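Local coordinates for acetoin utilization protein (PDB 2Q04) that is probably a GNAT-family acetyltransferase, named for a role in acetoin utilization, and binds calcium ions in the crystal, at residues 149-153 with 178-182; 163-169 with 182-187. All coordinates share one frame; numbering follows the deposited sequence.

Contact 1: 149-153 with 178-182. With EDO (1,2-ethanediol), chain J; EDO (1,2-ethanediol), chain K.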
ATOM      1  N   VAL A 149      16.180   8.702   8.833  1.00 56.55           N
ATOM      2  CA  VAL A 149      15.698   8.090   7.587  1.00 56.49           C
ATOM      3  C   VAL A 149      15.889   6.562   7.572  1.00 56.68           C
ATOM      4  O   VAL A 149      15.026   5.826   7.080  1.00 56.47           O
ATOM      5  CB  VAL A 149      16.381   8.695   6.320  1.00 56.86           C
ATOM      6  CG1 VAL A 149      15.853   8.024   5.062  1.00 57.73           C
ATOM      7  CG2 VAL A 149      16.140  10.181   6.242  1.00 59.23           C
ATOM      8  N   TRP A 150      17.002   6.092   8.129  1.00 57.19           N
ATOM      9  CA  TRP A 150      17.342   4.680   8.064  1.00 57.08           C
ATOM     10  C   TRP A 150      16.584   3.869   9.118  1.00 56.96           C
ATOM     11  O   TRP A 150      16.175   2.738   8.851  1.00 57.42           O
ATOM     12  CB  TRP A 150      18.860   4.509   8.176  1.00 57.30           C
ATOM     13  CG  TRP A 150      19.631   5.543   7.327  1.00 55.57           C
ATOM     14  CD1 TRP A 150      20.194   6.708   7.767  1.00 57.79           C
ATOM     15  CD2 TRP A 150      19.821   5.523   5.897  1.00 54.93           C
ATOM     16  NE1 TRP A 150      20.767   7.395   6.709  1.00 56.84           N
ATOM     17  CE2 TRP A 150      20.551   6.693   5.553  1.00 55.00           C
ATOM     18  CE3 TRP A 150      19.466   4.630   4.883  1.00 54.77           C
ATOM     19  CZ2 TRP A 150      20.928   6.987   4.234  1.00 55.99           C
ATOM     20  CZ3 TRP A 150      19.846   4.925   3.562  1.00 57.41           C
ATOM     21  CH2 TRP A 150      20.568   6.093   3.257  1.00 56.42           C
ATOM     22  N   ASP A 151      16.326   4.479  10.287  1.00 56.96           N
ATOM     23  CA  ASP A 151      15.462   3.855  11.305  1.00 56.88           C
ATOM     24  C   ASP A 151      14.053   3.731  10.757  1.00 56.65           C
ATOM     25  O   ASP A 151      13.394   2.704  10.940  1.00 57.08           O
ATOM     26  CB  ASP A 151      15.461   4.686  12.587  1.00 57.23           C
ATOM     27  CG  ASP A 151      16.840   4.828  13.186  1.00 57.54           C
ATOM     28  OD1 ASP A 151      17.744   4.061  12.785  1.00 58.05           O
ATOM     29  OD2 ASP A 151      17.030   5.720  14.035  1.00 58.87           O
ATOM     30  N   TYR A 152      13.599   4.776  10.064  1.00 56.33           N
ATOM     31  CA  TYR A 152      12.285   4.765   9.440  1.00 56.31           C
ATOM     32  C   TYR A 152      12.198   3.655   8.419  1.00 56.21           C
ATOM     33  O   TYR A 152      11.233   2.909   8.384  1.00 55.85           O
ATOM     34  CB  TYR A 152      11.996   6.105   8.747  1.00 56.42           C
ATOM     35  CG  TYR A 152      10.583   6.206   8.240  1.00 56.77           C
ATOM     36  CD1 TYR A 152      10.192   5.544   7.072  1.00 57.14           C
ATOM     37  CD2 TYR A 152       9.607   6.881   8.970  1.00 57.41           C
ATOM     38  CE1 TYR A 152       8.877   5.578   6.628  1.00 57.40           C
ATOM     39  CE2 TYR A 152       8.284   6.926   8.533  1.00 57.09           C
ATOM     40  CZ  TYR A 152       7.928   6.272   7.355  1.00 58.95           C
ATOM     41  OH  TYR A 152       6.625   6.305   6.917  1.00 58.21           O
ATOM     42  N   ARG A 153      13.210   3.577   7.564  1.00 56.60           N
ATOM     43  CA  ARG A 153      13.267   2.559   6.519  1.00 56.53           C
ATOM     44  C   ARG A 153      13.227   1.145   7.094  1.00 56.55           C
ATOM     45  O   ARG A 153      12.474   0.298   6.617  1.00 56.96           O
ATOM     46  CB  ARG A 153      14.531   2.758   5.656  1.00 57.11           C
ATOM     47  CG  ARG A 153      14.965   1.517   4.822  1.00 57.44           C
ATOM     48  CD  ARG A 153      13.926   1.113   3.794  1.00 58.70           C
ATOM     49  NE  ARG A 153      14.242  -0.182   3.192  1.00 59.79           N
ATOM     50  CZ  ARG A 153      15.062  -0.358   2.146  1.00 61.00           C
ATOM     51  NH1 ARG A 153      15.638   0.669   1.558  1.00 58.86           N
ATOM     52  NH2 ARG A 153      15.290  -1.575   1.685  1.00 64.19           N
ATOM     53  N   HIS A 178      18.235   7.231  -4.248  1.00 56.74           N
ATOM     54  CA  HIS A 178      18.548   7.288  -2.803  1.00 56.27           C
ATOM     55  C   HIS A 178      18.378   5.875  -2.209  1.00 56.12           C
ATOM     56  O   HIS A 178      17.316   5.294  -2.325  1.00 56.27           O
ATOM     57  CB  HIS A 178      17.565   8.276  -2.084  1.00 55.65           C
ATOM     58  CG  HIS A 178      17.999   8.684  -0.692  1.00 53.51           C
ATOM     59  ND1 HIS A 178      17.923   7.839   0.395  1.00 49.64           N
ATOM     60  CD2 HIS A 178      18.441   9.873  -0.209  1.00 50.69           C
ATOM     61  CE1 HIS A 178      18.343   8.475   1.475  1.00 49.46           C
ATOM     62  NE2 HIS A 178      18.659   9.709   1.135  1.00 48.43           N
ATOM     63  N   PRO A 179      19.450   5.322  -1.581  1.00 56.08           N
ATOM     64  CA  PRO A 179      19.403   3.956  -1.046  1.00 56.27           C
ATOM     65  C   PRO A 179      18.253   3.692  -0.059  1.00 56.44           C
ATOM     66  O   PRO A 179      17.867   2.550   0.134  1.00 56.38           O
ATOM     67  CB  PRO A 179      20.734   3.813  -0.327  1.00 56.31           C
ATOM     68  CG  PRO A 179      21.603   4.757  -0.941  1.00 56.71           C
ATOM     69  CD  PRO A 179      20.779   5.911  -1.417  1.00 56.57           C
ATOM     70  N   ALA A 180      17.755   4.737   0.590  1.00 56.45           N
ATOM     71  CA  ALA A 180      16.652   4.579   1.537  1.00 56.49           C
ATOM     72  C   ALA A 180      15.345   4.207   0.817  1.00 56.49           C
ATOM     73  O   ALA A 180      14.497   3.487   1.374  1.00 55.78           O
ATOM     74  CB  ALA A 180      16.461   5.833   2.355  1.00 56.26           C
ATOM     75  N   ASN A 181      15.171   4.699  -0.412  1.00 56.63           N
ATOM     76  CA  ASN A 181      13.988   4.329  -1.212  1.00 56.27           C
ATOM     77  C   ASN A 181      14.027   2.844  -1.507  1.00 56.43           C
ATOM     78  O   ASN A 181      15.096   2.219  -1.460  1.00 56.52           O
ATOM     79  CB  ASN A 181      13.934   5.108  -2.524  1.00 55.64           C
ATOM     80  CG  ASN A 181      13.932   6.599  -2.321  1.00 55.12           C
ATOM     81  OD1 ASN A 181      13.563   7.098  -1.254  1.00 53.18           O
ATOM     82  ND2 ASN A 181      14.356   7.331  -3.341  1.00 53.58           N
ATOM     83  N   CYS A 182      12.882   2.263  -1.804  1.00 56.50           N
ATOM     84  CA  CYS A 182      12.850   0.853  -2.114  1.00 57.66           C
ATOM     85  C   CYS A 182      11.606   0.388  -2.858  1.00 57.45           C
ATOM     86  O   CYS A 182      10.542   0.993  -2.780  1.00 57.16           O
ATOM     87  CB  CYS A 182      13.026   0.013  -0.831  1.00 58.49           C
ATOM     88  SG  CYS A 182      11.655   0.118   0.365  1.00 58.91           S
TER
HETATM   89  C1  EDO J 214       4.782   6.556   4.994  1.00 80.42           C
HETATM   90  O1  EDO J 214       5.472   5.310   4.744  1.00 76.23           O
HETATM   91  C2  EDO J 214       3.763   6.823   3.904  1.00 79.86           C
HETATM   92  O2  EDO J 214       3.429   8.209   3.889  1.00 81.33           O
HETATM   93  C1  EDO K 215      18.181  -0.090  -4.811  1.00 48.68           C
HETATM   94  O1  EDO K 215      17.966  -1.179  -5.737  1.00 38.74           O
HETATM   95  C2  EDO K 215      16.929   0.109  -3.947  1.00 48.59           C
HETATM   96  O2  EDO K 215      17.209   0.914  -2.784  1.00 55.26           O
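Arg153, which closes the first turn of helix 149-162, faces Ala180, their CA atoms 6.4 Å apart, where a type I beta turn from His178 to Asn181 leads into strand 182-187 of the sheet of this GNAT-like fold. One backbone bond on each side sets the frame: Arg153 N to Val149 O closes the helical turn, and Asn181 N to His178 O closes the beta turn.

The methyl of Ala180 touches two helix residues. Val149 CG1 meets Ala180 CB at 3.5 Å, a branch turned there because it stands anti to its own backbone nitrogen (chi1 180°); roughly at right angles to this, Trp150 brings the CZ3 corner of its indole to the same CB at 3.7 Å. The indole continues past the methyl to His178, with CH2 3.7 Å from CE1. Their planes are only 22° apart, but the rings are slid so far along each other that they barely overlap. The imidazole is fixed from within its own turn, ND1 accepting the Ala180 amide nearly in the ring plane.

Arg153 bends at chi2 (63°) and lays its guanidinium across the end of the turn. Cys182 CB packs over one face, off toward the rim, while a salt bridge from NE to Glu157 holds the group from the helix side. Across the contact NH1 donates to Ala180 O at 3.0 Å, approaching from above the carbonyl plane. The next carbonyl oxygen, Asn181 O, instead accepts a bond from O2 of the ethanediol of chain K, at 2.8 Å.

Contact 2: 163-169 with 182-187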
ATOM      1  N   GLY A 163       3.108  -7.995   5.893  1.00 57.67           N
ATOM      2  CA  GLY A 163       2.068  -8.125   4.863  1.00 57.20           C
ATOM      3  C   GLY A 163       2.478  -9.058   3.723  1.00 57.57           C
ATOM      4  O   GLY A 163       1.719  -9.269   2.785  1.00 57.88           O
ATOM      5  N   GLY A 164       3.703  -9.583   3.794  1.00 57.76           N
ATOM      6  CA  GLY A 164       4.203 -10.513   2.783  1.00 57.33           C
ATOM      7  C   GLY A 164       5.089  -9.865   1.726  1.00 57.45           C
ATOM      8  O   GLY A 164       5.625 -10.555   0.861  1.00 58.02           O
ATOM      9  N   LEU A 165       5.226  -8.539   1.780  1.00 57.62           N
ATOM     10  CA  LEU A 165       6.083  -7.819   0.832  1.00 57.97           C
ATOM     11  C   LEU A 165       7.564  -7.950   1.219  1.00 58.37           C
ATOM     12  O   LEU A 165       7.918  -7.866   2.385  1.00 59.18           O
ATOM     13  CB  LEU A 165       5.692  -6.326   0.745  1.00 58.36           C
ATOM     14  CG  LEU A 165       4.442  -6.027  -0.097  1.00 59.11           C
ATOM     15  CD1 LEU A 165       3.184  -6.305   0.696  1.00 61.86           C
ATOM     16  CD2 LEU A 165       4.448  -4.599  -0.592  1.00 60.54           C
ATOM     17  N   VAL A 166       8.417  -8.124   0.206  1.00 58.12           N
ATOM     18  CA  VAL A 166       9.848  -8.262   0.391  1.00 57.79           C
ATOM     19  C   VAL A 166      10.581  -7.287  -0.517  1.00 57.57           C
ATOM     20  O   VAL A 166      10.129  -7.014  -1.615  1.00 57.94           O
ATOM     21  CB  VAL A 166      10.314  -9.720  -0.010  1.00 57.45           C
ATOM     22  CG1 VAL A 166      11.721  -9.974   0.431  1.00 59.28           C
ATOM     23  CG2 VAL A 166       9.386 -10.753   0.566  1.00 56.32           C
ATOM     24  N   PHE A 167      11.742  -6.798  -0.062  1.00 57.34           N
ATOM     25  CA  PHE A 167      12.557  -5.879  -0.842  1.00 57.23           C
ATOM     26  C   PHE A 167      13.075  -6.536  -2.109  1.00 57.25           C
ATOM     27  O   PHE A 167      13.492  -7.694  -2.088  1.00 57.09           O
ATOM     28  CB  PHE A 167      13.731  -5.394  -0.014  1.00 58.19           C
ATOM     29  CG  PHE A 167      14.732  -4.613  -0.792  1.00 59.71           C
ATOM     30  CD1 PHE A 167      14.625  -3.247  -0.900  1.00 58.38           C
ATOM     31  CD2 PHE A 167      15.793  -5.256  -1.429  1.00 59.50           C
ATOM     32  CE1 PHE A 167      15.555  -2.525  -1.617  1.00 59.52           C
ATOM     33  CE2 PHE A 167      16.720  -4.542  -2.143  1.00 58.67           C
ATOM     34  CZ  PHE A 167      16.610  -3.177  -2.235  1.00 58.89           C
ATOM     35  N   PHE A 168      13.031  -5.783  -3.219  1.00 57.14           N
ATOM     36  CA  PHE A 168      13.609  -6.224  -4.502  1.00 56.99           C
ATOM     37  C   PHE A 168      14.491  -5.124  -5.072  1.00 56.91           C
ATOM     38  O   PHE A 168      14.093  -3.957  -5.094  1.00 56.52           O
ATOM     39  CB  PHE A 168      12.507  -6.561  -5.512  1.00 57.00           C
ATOM     40  CG  PHE A 168      11.855  -7.889  -5.273  1.00 57.56           C
ATOM     41  CD1 PHE A 168      12.423  -9.051  -5.767  1.00 56.85           C
ATOM     42  CD2 PHE A 168      10.671  -7.980  -4.559  1.00 57.30           C
ATOM     43  CE1 PHE A 168      11.827 -10.277  -5.546  1.00 57.48           C
ATOM     44  CE2 PHE A 168      10.061  -9.212  -4.350  1.00 57.66           C
ATOM     45  CZ  PHE A 168      10.645 -10.355  -4.836  1.00 56.39           C
ATOM     46  N   PRO A 169      15.714  -5.484  -5.513  1.00 57.06           N
ATOM     47  CA  PRO A 169      16.557  -4.508  -6.190  1.00 56.80           C
ATOM     48  C   PRO A 169      15.917  -4.006  -7.464  1.00 56.45           C
ATOM     49  O   PRO A 169      15.103  -4.701  -8.061  1.00 55.84           O
ATOM     50  CB  PRO A 169      17.835  -5.307  -6.514  1.00 56.50           C
ATOM     51  CG  PRO A 169      17.830  -6.441  -5.597  1.00 56.07           C
ATOM     52  CD  PRO A 169      16.399  -6.777  -5.348  1.00 57.52           C
ATOM     53  N   CYS A 182      12.882   2.263  -1.804  1.00 56.50           N
ATOM     54  CA  CYS A 182      12.850   0.853  -2.114  1.00 57.66           C
ATOM     55  C   CYS A 182      11.606   0.388  -2.858  1.00 57.45           C
ATOM     56  O   CYS A 182      10.542   0.993  -2.780  1.00 57.16           O
ATOM     57  CB  CYS A 182      13.026   0.013  -0.831  1.00 58.49           C
ATOM     58  SG  CYS A 182      11.655   0.118   0.365  1.00 58.91           S
ATOM     59  N   LEU A 183      11.787  -0.676  -3.615  1.00 57.43           N
ATOM     60  CA  LEU A 183      10.711  -1.390  -4.232  1.00 56.89           C
ATOM     61  C   LEU A 183      10.525  -2.658  -3.450  1.00 56.70           C
ATOM     62  O   LEU A 183      11.491  -3.337  -3.120  1.00 56.85           O
ATOM     63  CB  LEU A 183      11.073  -1.736  -5.685  1.00 57.31           C
ATOM     64  CG  LEU A 183      10.263  -2.839  -6.379  1.00 56.74           C
ATOM     65  CD1 LEU A 183       8.827  -2.373  -6.677  1.00 56.34           C
ATOM     66  CD2 LEU A 183      10.970  -3.251  -7.656  1.00 56.98           C
HETATM   67  N   MSE A 184       9.298  -2.968  -3.125  1.00 56.28           N
HETATM   68  CA  MSE A 184       8.989  -4.215  -2.443  1.00 54.73           C
HETATM   69  C   MSE A 184       7.841  -4.861  -3.138  1.00 56.04           C
HETATM   70  O   MSE A 184       7.078  -4.190  -3.828  1.00 56.43           O
HETATM   71  CB  MSE A 184       8.630  -3.963  -0.978  1.00 54.33           C
HETATM   72  CG  MSE A 184       9.709  -3.297  -0.191  1.00 50.33           C
HETATM   73 SE   MSE A 184       9.226  -3.088   1.626  0.75 43.46          SE
HETATM   74  CE  MSE A 184       9.127  -4.965   2.124  1.00 58.66           C
ATOM     75  N   ALA A 185       7.689  -6.162  -2.957  1.00 56.64           N
ATOM     76  CA  ALA A 185       6.598  -6.866  -3.600  1.00 57.14           C
ATOM     77  C   ALA A 185       6.239  -8.174  -2.919  1.00 56.96           C
ATOM     78  O   ALA A 185       7.085  -8.860  -2.392  1.00 57.31           O
ATOM     79  CB  ALA A 185       6.915  -7.107  -5.049  1.00 57.94           C
ATOM     80  N   ARG A 186       4.953  -8.506  -2.973  1.00 57.11           N
ATOM     81  CA  ARG A 186       4.442  -9.753  -2.449  1.00 57.18           C
ATOM     82  C   ARG A 186       3.967 -10.599  -3.600  1.00 57.32           C
ATOM     83  O   ARG A 186       3.027 -10.214  -4.318  1.00 57.66           O
ATOM     84  CB  ARG A 186       3.273  -9.492  -1.491  1.00 57.53           C
ATOM     85  CG  ARG A 186       2.625 -10.766  -0.892  1.00 55.71           C
ATOM     86  CD  ARG A 186       1.291 -10.420  -0.216  1.00 57.57           C
ATOM     87  NE  ARG A 186       0.866 -11.402   0.798  1.00 57.35           N
ATOM     88  CZ  ARG A 186       0.162 -12.501   0.542  1.00 57.20           C
ATOM     89  NH1 ARG A 186      -0.143 -12.833  -0.702  1.00 60.87           N
ATOM     90  NH2 ARG A 186      -0.190 -13.297   1.532  1.00 57.16           N
ATOM     91  N   ILE A 187       4.632 -11.732  -3.816  1.00 57.21           N
ATOM     92  CA  ILE A 187       4.250 -12.657  -4.885  1.00 57.23           C
ATOM     93  C   ILE A 187       3.269 -13.690  -4.345  1.00 57.72           C
ATOM     94  O   ILE A 187       3.647 -14.586  -3.583  1.00 57.80           O
ATOM     95  CB  ILE A 187       5.483 -13.395  -5.482  1.00 57.14           C
ATOM     96  CG1 ILE A 187       6.468 -12.387  -6.081  1.00 57.71           C
ATOM     97  CG2 ILE A 187       5.032 -14.413  -6.565  1.00 56.70           C
ATOM     98  CD1 ILE A 187       7.818 -12.985  -6.444  1.00 57.45           C
TER
HETATM   99  O   HOH W   1      14.280  -1.064  -4.550  1.00 41.45           O
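Val166 and Ala185 form an antiparallel hydrogen-bonded pair, Val166 N reaching Ala185 O at 3.0 Å and Ala185 N returning to Val166 O at 2.9 Å. Farther along, Phe168 N donates almost straight to Leu183 O (171°). Beyond that bond a water spans the strands, giving to Phe168 O and accepting from Leu183 N.

Phe168 lies back along the neighbouring strand, CE2 3.8 Å from Ala185 CB, with the Ala185 amide nitrogen at its edge and CZ reaching Ile187 CD1. Selenomethionine Met184 lies on the other face of the sheet, its chain bent at chi3 (65°) to bring CE against Leu165 CB. Strand 166-168 adds to the mixed sheet alongside strand 182-187; the other neighbour of strand 182-187 is strand 130-135.

At the helix exit, a Schellman motif turns the chain at Gly164. Extended from CG to NE, Arg186 passes Gly164 O and offers NE in a weak bond to Gly163 O at 3.0 Å; NH1 is held by Glu127 in a salt bridge. A leucine in place of Arg186 would probably leave Gly163 O without this donor and Glu127 without this positive partner. Farther out, Phe199 of helix 193-203 meets the Phe168 ring edge-to-face, and Met160 and Asn161 pack on Met184.

How the contacts relate
Contacts 1 and 2 have centres 14 Å apart and share Cys182, where the turn of contact 1 passes into strand 182-187. Along the chain their segments alternate: 149-153, 163-169, 178-182 and then 182-187. Helix 149-162 begins in contact 1 and runs on to the glycine exit of contact 2, strand 166-168 follows, and the chain returns through helix 173-176 to the turn and the second strand. The two contacts also touch directly, through packing of Arg153 on the Phe167 ring. Together they tie the start of helix 149-162 and the short strand after it to strand 182-187, a member of the mixed sheet.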